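Local coordinates for protein ALKF (PDB 3ZBO) that is of uncertain cellular function, is related to the HEAT-like repeat DNA glycosylases AlkC and AlkD, and has affinity for branched DNA structures, at residues 36-45 / 65-76; 96-107 / 129-140. All coordinates share one frame; numbering follows the deposited sequence.

How the contacts relate
Both contacts are largely buried, but they differ in depth. Contact 2 lies about 4 Å from the centre of the chain, measured centre to centre, while contact 1 lies about 15 Å from it. Contact 1 joins the loop between helices 22-30 and 46-52 to helix 68-77. Contact 2 joins two helices, 98-110 and 128-144. A buried aspartate is central to each: D69 receives backbone amides of a loop, whereas D102 receives serine hydroxyls. Methionine-aromatic packing completes contact 1, and an alanine knob with a tryptophan completes contact 2. The two contacts touch where Y68, M71 and Y72 pack on M99, L100 and V104.

Contact 1 of 2, residues 36-45 / 65-76; sequences PVFGVATGAM and TGNYDAMYFAGI
D69, on the first turn of helix 68-77, receives three successive backbone amides of loop 36-45, in a helical fold related to the HEAT-like repeat DNA glycosylases. Its CB lies 3.9 Å from V40 CG2. With CG anti to the carbonyl carbon (chi1 -62°), the carboxylate faces the loop, and D69 CG lies 3.4 Å from G39 N. OD2 accepts from two donors: F38 N at 2.7 Å, nearly along the C-O axis, and G39 N at the same distance from above the carboxylate plane. OD1 accepts V40 N at 2.8 Å, also from above the plane, in a straighter bond (166° at the hydrogen). A water adds a link by donating to D69 OD1 and V40 O. Three amides and a water thus satisfy both oxygens of this buried group. Y28 of helix 22-30 hydrogen-bonds V40 O through its hydroxyl.

N67 is the N-cap of the helix. Its OD1 takes weak bonds from D69 N and A70 N. Its ND2 sits over the centre of the F38 ring, 3.3 Å above the plane, with amide and ring planes 61° apart. The backbone adds a CA-H...O contact from N67 CA to P36 O.

At the other end of the loop, M45 reaches the helix with its chain extended beyond CG. SD makes Met-aromatic contacts, obliquely with the Y72 ring and at the edge of the F73 ring. It also touches I76 CD1. Helix 46-52 packs on the F73 side chain. Y72 OH bonds to R240 O near the C-terminus. T42 CG2 lies over one face of the Y72 ring, 3.5 Å from Y72 CZ.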
loop_
_atom_site.group_PDB
_atom_site.type_symbol
_atom_site.label_atom_id
_atom_site.label_comp_id
_atom_site.label_asym_id
_atom_site.label_seq_id
_atom_site.Cartn_x
_atom_site.Cartn_y
_atom_site.Cartn_z
ATOM N N PRO A 36 -19.086 -8.593 -0.306
ATOM C CA PRO A 36 -19.776 -7.331 -0.168
ATOM C C PRO A 36 -18.850 -6.158 -0.308
ATOM O O PRO A 36 -17.729 -6.170 0.239
ATOM C CB PRO A 36 -20.334 -7.402 1.269
ATOM C CG PRO A 36 -19.367 -8.209 2.003
ATOM C CD PRO A 36 -18.729 -9.205 1.002
ATOM N N VAL A 37 -19.356 -5.131 -0.996
ATOM C CA VAL A 37 -18.585 -3.909 -1.217
ATOM C C VAL A 37 -19.579 -2.818 -1.499
ATOM O O VAL A 37 -20.583 -3.049 -2.231
ATOM C CB VAL A 37 -17.493 -4.115 -2.327
ATOM C CG1 VAL A 37 -18.130 -4.544 -3.628
ATOM C CG2 VAL A 37 -16.729 -2.795 -2.546
ATOM N N PHE A 38 -19.327 -1.635 -0.940
ATOM C CA PHE A 38 -20.255 -0.570 -1.144
ATOM C C PHE A 38 -19.767 0.476 -2.153
ATOM O O PHE A 38 -20.618 1.135 -2.823
ATOM C CB PHE A 38 -20.516 0.207 0.134
ATOM C CG PHE A 38 -21.058 -0.597 1.311
ATOM C CD1 PHE A 38 -21.996 -1.612 1.161
ATOM C CD2 PHE A 38 -20.560 -0.309 2.581
ATOM C CE1 PHE A 38 -22.517 -2.298 2.294
ATOM C CE2 PHE A 38 -21.053 -1.013 3.731
ATOM C CZ PHE A 38 -22.016 -1.955 3.564
ATOM N N GLY A 39 -18.444 0.685 -2.267
ATOM C CA GLY A 39 -17.996 1.694 -3.210
ATOM C C GLY A 39 -17.982 3.068 -2.570
ATOM O O GLY A 39 -18.559 4.081 -3.090
ATOM N N VAL A 40 -17.190 3.240 -1.516
ATOM C CA VAL A 40 -17.111 4.541 -0.824
ATOM C C VAL A 40 -15.873 5.324 -1.210
ATOM O O VAL A 40 -14.761 4.836 -1.047
ATOM C CB VAL A 40 -17.120 4.334 0.725
ATOM C CG1 VAL A 40 -17.015 5.679 1.471
ATOM C CG2 VAL A 40 -18.358 3.534 1.162
ATOM N N ALA A 41 -15.995 6.548 -1.776
ATOM C CA ALA A 41 -14.810 7.309 -2.086
ATOM C C ALA A 41 -14.140 7.646 -0.783
ATOM O O ALA A 41 -14.807 8.031 0.196
ATOM C CB ALA A 41 -15.213 8.593 -2.748
ATOM N N THR A 42 -12.813 7.531 -0.745
ATOM C CA THR A 42 -12.083 7.718 0.523
ATOM C C THR A 42 -12.297 9.092 1.167
ATOM O O THR A 42 -12.375 9.193 2.379
ATOM C CB THR A 42 -10.626 7.356 0.455
ATOM O OG1 THR A 42 -9.953 8.252 -0.432
ATOM C CG2 THR A 42 -10.435 5.879 -0.013
ATOM N N GLY A 43 -12.444 10.151 0.377
ATOM C CA GLY A 43 -12.574 11.449 1.074
ATOM C C GLY A 43 -13.894 11.516 1.839
ATOM O O GLY A 43 -14.014 12.317 2.824
ATOM N N ALA A 44 -14.873 10.729 1.413
ATOM C CA ALA A 44 -16.171 10.705 2.089
ATOM C C ALA A 44 -16.059 10.102 3.490
ATOM O O ALA A 44 -16.943 10.292 4.312
ATOM C CB ALA A 44 -17.254 9.986 1.237
ATOM N N MET A 45 -14.944 9.421 3.779
ATOM C CA MET A 45 -14.746 8.898 5.119
ATOM C C MET A 45 -14.252 9.871 6.183
ATOM O O MET A 45 -14.319 9.519 7.357
ATOM C CB MET A 45 -13.752 7.689 5.041
ATOM C CG MET A 45 -14.368 6.615 4.160
ATOM S SD MET A 45 -13.062 5.283 3.963
ATOM C CE MET A 45 -13.940 4.091 2.998
ATOM N N THR A 65 -15.426 -8.004 8.527
ATOM C CA THR A 65 -16.613 -8.071 7.635
ATOM C C THR A 65 -16.273 -8.718 6.297
ATOM O O THR A 65 -17.163 -9.272 5.633
ATOM C CB THR A 65 -17.215 -6.724 7.359
ATOM O OG1 THR A 65 -16.302 -5.913 6.680
ATOM C CG2 THR A 65 -17.707 -6.087 8.681
ATOM N N GLY A 66 -15.030 -8.540 5.863
ATOM C CA GLY A 66 -14.700 -8.888 4.476
ATOM C C GLY A 66 -15.307 -7.949 3.449
ATOM O O GLY A 66 -15.183 -8.260 2.246
ATOM N N ASN A 67 -15.807 -6.801 3.872
ATOM C CA ASN A 67 -16.321 -5.765 2.996
ATOM C C ASN A 67 -15.202 -4.751 2.788
ATOM O O ASN A 67 -14.675 -4.145 3.730
ATOM C CB ASN A 67 -17.564 -5.160 3.637
ATOM C CG ASN A 67 -18.101 -3.960 2.866
ATOM O OD1 ASN A 67 -17.359 -3.099 2.377
ATOM N ND2 ASN A 67 -19.425 -3.886 2.763
ATOM N N TYR A 68 -14.736 -4.625 1.516
ATOM C CA TYR A 68 -13.597 -3.803 1.246
ATOM C C TYR A 68 -13.689 -2.399 1.879
ATOM O O TYR A 68 -12.721 -1.853 2.436
ATOM C CB TYR A 68 -13.348 -3.642 -0.288
ATOM C CG TYR A 68 -12.247 -2.643 -0.589
ATOM C CD1 TYR A 68 -10.906 -2.898 -0.267
ATOM C CD2 TYR A 68 -12.565 -1.347 -1.128
ATOM C CE1 TYR A 68 -9.918 -1.966 -0.472
ATOM C CE2 TYR A 68 -11.573 -0.431 -1.333
ATOM C CZ TYR A 68 -10.217 -0.702 -1.033
ATOM O OH TYR A 68 -9.219 0.187 -1.197
ATOM N N ASP A 69 -14.848 -1.748 1.754
ATOM C CA ASP A 69 -14.868 -0.373 2.282
ATOM C C ASP A 69 -14.760 -0.335 3.786
ATOM O O ASP A 69 -14.110 0.571 4.375
ATOM C CB ASP A 69 -16.170 0.329 1.885
ATOM C CG ASP A 69 -16.289 0.455 0.359
ATOM O OD1 ASP A 69 -15.631 1.304 -0.199
ATOM O OD2 ASP A 69 -17.028 -0.352 -0.207
ATOM N N ALA A 70 -15.431 -1.301 4.419
ATOM C CA ALA A 70 -15.279 -1.391 5.890
ATOM C C ALA A 70 -13.860 -1.729 6.304
ATOM O O ALA A 70 -13.373 -1.221 7.333
ATOM C CB ALA A 70 -16.222 -2.506 6.448
ATOM N N MET A 71 -13.245 -2.583 5.500
ATOM C CA MET A 71 -11.856 -2.931 5.781
ATOM C C MET A 71 -10.874 -1.748 5.585
ATOM O O MET A 71 -9.940 -1.564 6.373
ATOM C CB MET A 71 -11.390 -4.087 4.913
ATOM C CG MET A 71 -12.120 -5.359 5.222
ATOM S SD MET A 71 -11.977 -6.629 3.937
ATOM C CE MET A 71 -10.414 -7.404 4.459
ATOM N N TYR A 72 -11.101 -0.955 4.517
ATOM C CA TYR A 72 -10.361 0.280 4.328
ATOM C C TYR A 72 -10.559 1.204 5.507
ATOM O O TYR A 72 -9.567 1.758 6.031
ATOM C CB TYR A 72 -10.794 0.890 2.942
ATOM C CG TYR A 72 -9.864 2.047 2.638
ATOM C CD1 TYR A 72 -10.105 3.307 3.188
ATOM C CD2 TYR A 72 -8.845 1.920 1.737
ATOM C CE1 TYR A 72 -9.208 4.348 2.878
ATOM C CE2 TYR A 72 -7.918 2.948 1.475
ATOM C CZ TYR A 72 -8.153 4.178 2.013
ATOM O OH TYR A 72 -7.230 5.201 1.759
ATOM N N PHE A 73 -11.794 1.386 5.941
ATOM C CA PHE A 73 -12.028 2.308 7.017
ATOM C C PHE A 73 -11.397 1.759 8.324
ATOM O O PHE A 73 -10.868 2.530 9.131
ATOM C CB PHE A 73 -13.562 2.499 7.189
ATOM C CG PHE A 73 -13.896 3.554 8.150
ATOM C CD1 PHE A 73 -13.604 4.844 7.841
ATOM C CD2 PHE A 73 -14.445 3.243 9.378
ATOM C CE1 PHE A 73 -13.835 5.893 8.787
ATOM C CE2 PHE A 73 -14.724 4.311 10.305
ATOM C CZ PHE A 73 -14.400 5.596 9.977
ATOM N N ALA A 74 -11.426 0.430 8.528
ATOM C CA ALA A 74 -10.789 -0.154 9.724
ATOM C C ALA A 74 -9.320 0.266 9.750
ATOM O O ALA A 74 -8.760 0.610 10.788
ATOM C CB ALA A 74 -10.869 -1.632 9.621
ATOM N N GLY A 75 -8.642 0.259 8.566
ATOM C CA GLY A 75 -7.226 0.737 8.604
ATOM C C GLY A 75 -7.109 2.190 9.075
ATOM O O GLY A 75 -6.147 2.478 9.785
ATOM N N ILE A 76 -8.016 3.093 8.680
ATOM C CA ILE A 76 -7.883 4.488 9.045
ATOM C C ILE A 76 -8.063 4.635 10.520
ATOM O O ILE A 76 -7.369 5.515 11.133
ATOM C CB ILE A 76 -8.922 5.260 8.293
ATOM C CG1 ILE A 76 -8.514 5.368 6.803
ATOM C CG2 ILE A 76 -9.081 6.715 8.940
ATOM C CD1 ILE A 76 -9.748 5.629 6.037
HETATM O O HOH W 1 -13.374 2.751 -0.001
#

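Contact 2 of 2, residues 96-107 / 129-140; sequences YFYMLSDYVVAV and LKMSAGWSCYCW
Helices 98-107 and 129-140 pack with D102 near A133 and A106 near C137, their segment axes 7.9 Å apart at closest approach and crossing at -44°. A pi-type turn at 101-105 widens the first helix. D102, within the turn, and A106, just after it, both meet the second helix. D102 OD1 accepts S132 OG at 2.6 Å, on the syn side and slightly out of the carboxylate plane; a chi1 of -171°, with OG anti to the backbone N, brings that hydroxyl across. S101 OG donates to the same oxygen from above that plane. R172 O lies by the S132 hydroxyl and may compete for its proton. The S136 hydroxyl turns back to its own helix and donates to S132 O.

A106 is a knob in a hole made by A133, S136, C137 and W140; its CB is 3.4 Å from A133 O. W140 NE1 donates to D102 O at 2.9 Å, with a C=O...donor angle of 170° and the acceptor close to the indole plane. V107 CG2 makes a CH-pi contact over the five-membered ring. Y103 CD1 touches W140 CZ2. At the N-terminal end, L129 CD1 packs 3.5 Å from Y96 O.

The pair lies mid-chain in the helical stack. Helix 68-77 packs against L100 and V104, helix 85-94 places I92 against S101 and A133, and helix 171-187 packs on W135 and W140.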
loop_
_atom_site.group_PDB
_atom_site.type_symbol
_atom_site.label_atom_id
_atom_site.label_comp_id
_atom_site.label_asym_id
_atom_site.label_seq_id
_atom_site.Cartn_x
_atom_site.Cartn_y
_atom_site.Cartn_z
ATOM N N TYR A 96 -7.405 -9.821 0.448
ATOM C CA TYR A 96 -7.530 -10.785 -0.666
ATOM C C TYR A 96 -7.200 -10.281 -2.055
ATOM O O TYR A 96 -7.190 -11.022 -3.026
ATOM C CB TYR A 96 -8.964 -11.382 -0.688
ATOM C CG TYR A 96 -10.048 -10.420 -0.978
ATOM C CD1 TYR A 96 -10.387 -10.068 -2.287
ATOM C CD2 TYR A 96 -10.749 -9.815 0.054
ATOM C CE1 TYR A 96 -11.375 -9.169 -2.585
ATOM C CE2 TYR A 96 -11.814 -8.868 -0.219
ATOM C CZ TYR A 96 -12.157 -8.561 -1.568
ATOM O OH TYR A 96 -13.097 -7.627 -1.862
ATOM N N PHE A 97 -7.005 -8.975 -2.148
ATOM C CA PHE A 97 -6.489 -8.388 -3.380
ATOM C C PHE A 97 -5.655 -7.174 -3.117
ATOM O O PHE A 97 -5.601 -6.716 -1.962
ATOM C CB PHE A 97 -7.671 -8.086 -4.393
ATOM C CG PHE A 97 -8.487 -6.816 -4.076
ATOM C CD1 PHE A 97 -9.170 -6.655 -2.829
ATOM C CD2 PHE A 97 -8.554 -5.779 -5.023
ATOM C CE1 PHE A 97 -9.992 -5.493 -2.568
ATOM C CE2 PHE A 97 -9.333 -4.668 -4.783
ATOM C CZ PHE A 97 -10.055 -4.489 -3.557
ATOM N N TYR A 98 -5.002 -6.628 -4.166
ATOM C CA TYR A 98 -3.950 -5.643 -3.897
ATOM C C TYR A 98 -4.405 -4.347 -3.234
ATOM O O TYR A 98 -3.589 -3.728 -2.551
ATOM C CB TYR A 98 -3.180 -5.320 -5.203
ATOM C CG TYR A 98 -3.950 -4.368 -6.117
ATOM C CD1 TYR A 98 -4.873 -4.923 -7.047
ATOM C CD2 TYR A 98 -3.779 -3.001 -6.039
ATOM C CE1 TYR A 98 -5.629 -4.074 -7.910
ATOM C CE2 TYR A 98 -4.517 -2.109 -6.854
ATOM C CZ TYR A 98 -5.464 -2.670 -7.776
ATOM O OH TYR A 98 -6.188 -1.774 -8.596
ATOM N N MET A 99 -5.663 -3.937 -3.388
ATOM C CA MET A 99 -5.957 -2.639 -2.754
ATOM C C MET A 99 -5.903 -2.862 -1.276
ATOM O O MET A 99 -5.566 -1.912 -0.526
ATOM C CB MET A 99 -7.357 -2.190 -3.117
ATOM C CG MET A 99 -7.420 -1.784 -4.611
ATOM S SD MET A 99 -9.052 -1.075 -5.077
ATOM C CE MET A 99 -8.732 0.590 -4.601
ATOM N N LEU A 100 -6.291 -4.033 -0.779
ATOM C CA LEU A 100 -6.176 -4.338 0.653
ATOM C C LEU A 100 -4.706 -4.514 1.082
ATOM O O LEU A 100 -4.291 -3.950 2.125
ATOM C CB LEU A 100 -7.016 -5.599 1.029
ATOM C CG LEU A 100 -8.496 -5.283 0.991
ATOM C CD1 LEU A 100 -9.210 -6.619 1.015
ATOM C CD2 LEU A 100 -8.943 -4.450 2.270
ATOM N N SER A 101 -3.912 -5.326 0.333
ATOM C CA SER A 101 -2.562 -5.509 0.768
ATOM C C SER A 101 -1.787 -4.197 0.749
ATOM O O SER A 101 -0.982 -3.925 1.656
ATOM C CB SER A 101 -1.849 -6.583 -0.066
ATOM O OG SER A 101 -1.873 -6.205 -1.444
ATOM N N ASP A 102 -1.998 -3.377 -0.297
ATOM C CA ASP A 102 -1.033 -2.265 -0.597
ATOM C C ASP A 102 -1.557 -0.958 0.036
ATOM O O ASP A 102 -0.711 -0.175 0.500
ATOM C CB ASP A 102 -0.910 -2.038 -2.082
ATOM C CG ASP A 102 -0.367 -3.256 -2.857
ATOM O OD1 ASP A 102 -0.025 -4.289 -2.249
ATOM O OD2 ASP A 102 -0.378 -3.060 -4.092
ATOM N N TYR A 103 -2.900 -0.730 0.026
ATOM C CA TYR A 103 -3.408 0.586 0.435
ATOM C C TYR A 103 -4.083 0.558 1.825
ATOM O O TYR A 103 -4.402 1.607 2.393
ATOM C CB TYR A 103 -4.400 1.108 -0.609
ATOM C CG TYR A 103 -3.887 1.120 -2.014
ATOM C CD1 TYR A 103 -2.525 1.342 -2.319
ATOM C CD2 TYR A 103 -4.792 0.848 -3.041
ATOM C CE1 TYR A 103 -2.105 1.391 -3.688
ATOM C CE2 TYR A 103 -4.350 0.844 -4.344
ATOM C CZ TYR A 103 -3.055 1.091 -4.621
ATOM O OH TYR A 103 -2.686 1.013 -5.949
ATOM N N VAL A 104 -4.211 -0.628 2.429
ATOM C CA VAL A 104 -4.848 -0.759 3.761
ATOM C C VAL A 104 -3.859 -1.416 4.738
ATOM O O VAL A 104 -3.288 -0.719 5.593
ATOM C CB VAL A 104 -6.117 -1.596 3.710
ATOM C CG1 VAL A 104 -6.714 -1.693 5.145
ATOM C CG2 VAL A 104 -7.124 -0.960 2.787
ATOM N N VAL A 105 -3.462 -2.678 4.543
ATOM C CA VAL A 105 -2.560 -3.281 5.488
ATOM C C VAL A 105 -1.171 -2.663 5.445
ATOM O O VAL A 105 -0.616 -2.365 6.505
ATOM C CB VAL A 105 -2.504 -4.793 5.194
ATOM C CG1 VAL A 105 -1.620 -5.475 6.280
ATOM C CG2 VAL A 105 -3.939 -5.449 5.273
ATOM N N ALA A 106 -0.585 -2.455 4.250
ATOM C CA ALA A 106 0.787 -1.880 4.207
ATOM C C ALA A 106 0.766 -0.454 4.789
ATOM O O ALA A 106 1.790 -0.041 5.377
ATOM C CB ALA A 106 1.243 -1.829 2.755
ATOM N N VAL A 107 -0.324 0.312 4.580
ATOM C CA VAL A 107 -0.292 1.693 5.062
ATOM C C VAL A 107 -0.450 1.647 6.609
ATOM O O VAL A 107 0.311 2.386 7.282
ATOM C CB VAL A 107 -1.415 2.484 4.408
ATOM C CG1 VAL A 107 -1.442 3.914 4.983
ATOM C CG2 VAL A 107 -1.314 2.563 2.890
ATOM N N LEU A 129 0.640 -11.511 -2.526
ATOM C CA LEU A 129 0.110 -10.285 -1.956
ATOM C C LEU A 129 0.805 -9.926 -0.658
ATOM O O LEU A 129 0.899 -8.683 -0.318
ATOM C CB LEU A 129 -1.369 -10.476 -1.660
ATOM C CG LEU A 129 -2.257 -10.600 -2.906
ATOM C CD1 LEU A 129 -3.672 -10.967 -2.583
ATOM C CD2 LEU A 129 -2.263 -9.235 -3.633
ATOM N N LYS A 130 1.357 -10.899 0.079
ATOM C CA LYS A 130 2.175 -10.497 1.226
ATOM C C LYS A 130 3.466 -9.750 0.802
ATOM O O LYS A 130 3.821 -8.702 1.399
ATOM C CB LYS A 130 2.664 -11.715 2.065
ATOM C CG LYS A 130 1.619 -12.259 2.875
ATOM C CD LYS A 130 2.328 -13.327 3.850
ATOM C CE LYS A 130 1.252 -14.256 4.374
ATOM N NZ LYS A 130 2.094 -15.105 5.318
ATOM N N MET A 131 4.072 -10.236 -0.291
ATOM C CA MET A 131 5.248 -9.522 -0.779
ATOM C C MET A 131 4.832 -8.152 -1.288
ATOM O O MET A 131 5.577 -7.211 -1.091
ATOM C CB MET A 131 5.939 -10.279 -1.948
ATOM C CG MET A 131 6.491 -11.604 -1.330
ATOM S SD MET A 131 7.543 -12.477 -2.549
ATOM C CE MET A 131 6.390 -12.930 -3.855
ATOM N N SER A 132 3.704 -8.083 -2.001
ATOM C CA SER A 132 3.230 -6.743 -2.479
ATOM C C SER A 132 3.059 -5.789 -1.290
ATOM O O SER A 132 3.445 -4.608 -1.381
ATOM C CB SER A 132 1.884 -6.917 -3.200
ATOM O OG SER A 132 1.573 -5.675 -3.825
ATOM N N ALA A 133 2.499 -6.269 -0.184
ATOM C CA ALA A 133 2.321 -5.410 0.997
ATOM C C ALA A 133 3.676 -5.013 1.576
ATOM O O ALA A 133 3.818 -3.845 1.992
ATOM C CB ALA A 133 1.497 -6.133 2.089
ATOM N N GLY A 134 4.674 -5.934 1.570
ATOM C CA GLY A 134 5.923 -5.575 2.190
ATOM C C GLY A 134 6.645 -4.505 1.337
ATOM O O GLY A 134 7.148 -3.537 1.934
ATOM N N TRP A 135 6.687 -4.649 0.000
ATOM C CA TRP A 135 7.306 -3.583 -0.899
ATOM C C TRP A 135 6.513 -2.326 -0.758
ATOM O O TRP A 135 7.125 -1.236 -0.678
ATOM C CB TRP A 135 7.321 -4.082 -2.330
ATOM C CG TRP A 135 8.339 -5.207 -2.530
ATOM C CD1 TRP A 135 8.118 -6.533 -2.740
ATOM C CD2 TRP A 135 9.781 -5.019 -2.635
ATOM N NE1 TRP A 135 9.324 -7.204 -2.893
ATOM C CE2 TRP A 135 10.346 -6.287 -2.857
ATOM C CE3 TRP A 135 10.627 -3.881 -2.570
ATOM C CZ2 TRP A 135 11.733 -6.497 -3.020
ATOM C CZ3 TRP A 135 11.984 -4.051 -2.722
ATOM C CH2 TRP A 135 12.569 -5.345 -2.949
ATOM N N SER A 136 5.159 -2.431 -0.717
ATOM C CA SER A 136 4.341 -1.212 -0.593
ATOM C C SER A 136 4.666 -0.470 0.734
ATOM O O SER A 136 4.777 0.745 0.708
ATOM C CB SER A 136 2.850 -1.532 -0.634
ATOM O OG SER A 136 2.487 -2.099 -1.945
ATOM N N CYS A 137 4.783 -1.232 1.809
ATOM C CA CYS A 137 5.070 -0.577 3.103
ATOM C C CYS A 137 6.354 0.181 2.991
ATOM O O CYS A 137 6.371 1.329 3.524
ATOM C CB CYS A 137 5.178 -1.709 4.094
ATOM S SG CYS A 137 5.513 -1.060 5.788
ATOM N N TYR A 138 7.382 -0.357 2.342
ATOM C CA TYR A 138 8.606 0.443 2.198
ATOM C C TYR A 138 8.345 1.746 1.449
ATOM O O TYR A 138 8.947 2.786 1.759
ATOM C CB TYR A 138 9.787 -0.285 1.557
ATOM C CG TYR A 138 10.590 -1.029 2.583
ATOM C CD1 TYR A 138 10.252 -2.338 2.960
ATOM C CD2 TYR A 138 11.644 -0.367 3.238
ATOM C CE1 TYR A 138 11.017 -2.972 3.949
ATOM C CE2 TYR A 138 12.426 -1.068 4.208
ATOM C CZ TYR A 138 12.078 -2.303 4.533
ATOM O OH TYR A 138 12.859 -2.918 5.495
ATOM N N CYS A 139 7.542 1.698 0.393
ATOM C CA CYS A 139 7.251 2.966 -0.322
ATOM C C CYS A 139 6.606 3.960 0.632
ATOM O O CYS A 139 6.976 5.154 0.577
ATOM C CB CYS A 139 6.289 2.726 -1.474
ATOM S SG CYS A 139 6.907 1.633 -2.732
ATOM N N TRP A 140 5.669 3.541 1.515
ATOM C CA TRP A 140 5.008 4.477 2.402
ATOM C C TRP A 140 5.977 4.942 3.455
ATOM O O TRP A 140 5.916 6.143 3.832
ATOM C CB TRP A 140 3.767 3.826 3.083
ATOM C CG TRP A 140 2.887 3.125 2.052
ATOM C CD1 TRP A 140 2.242 1.926 2.312
ATOM C CD2 TRP A 140 2.572 3.459 0.676
ATOM N NE1 TRP A 140 1.522 1.504 1.199
ATOM C CE2 TRP A 140 1.769 2.367 0.167
ATOM C CE3 TRP A 140 2.983 4.499 -0.243
ATOM C CZ2 TRP A 140 1.238 2.366 -1.121
ATOM C CZ3 TRP A 140 2.499 4.482 -1.496
ATOM C CH2 TRP A 140 1.640 3.398 -1.978
#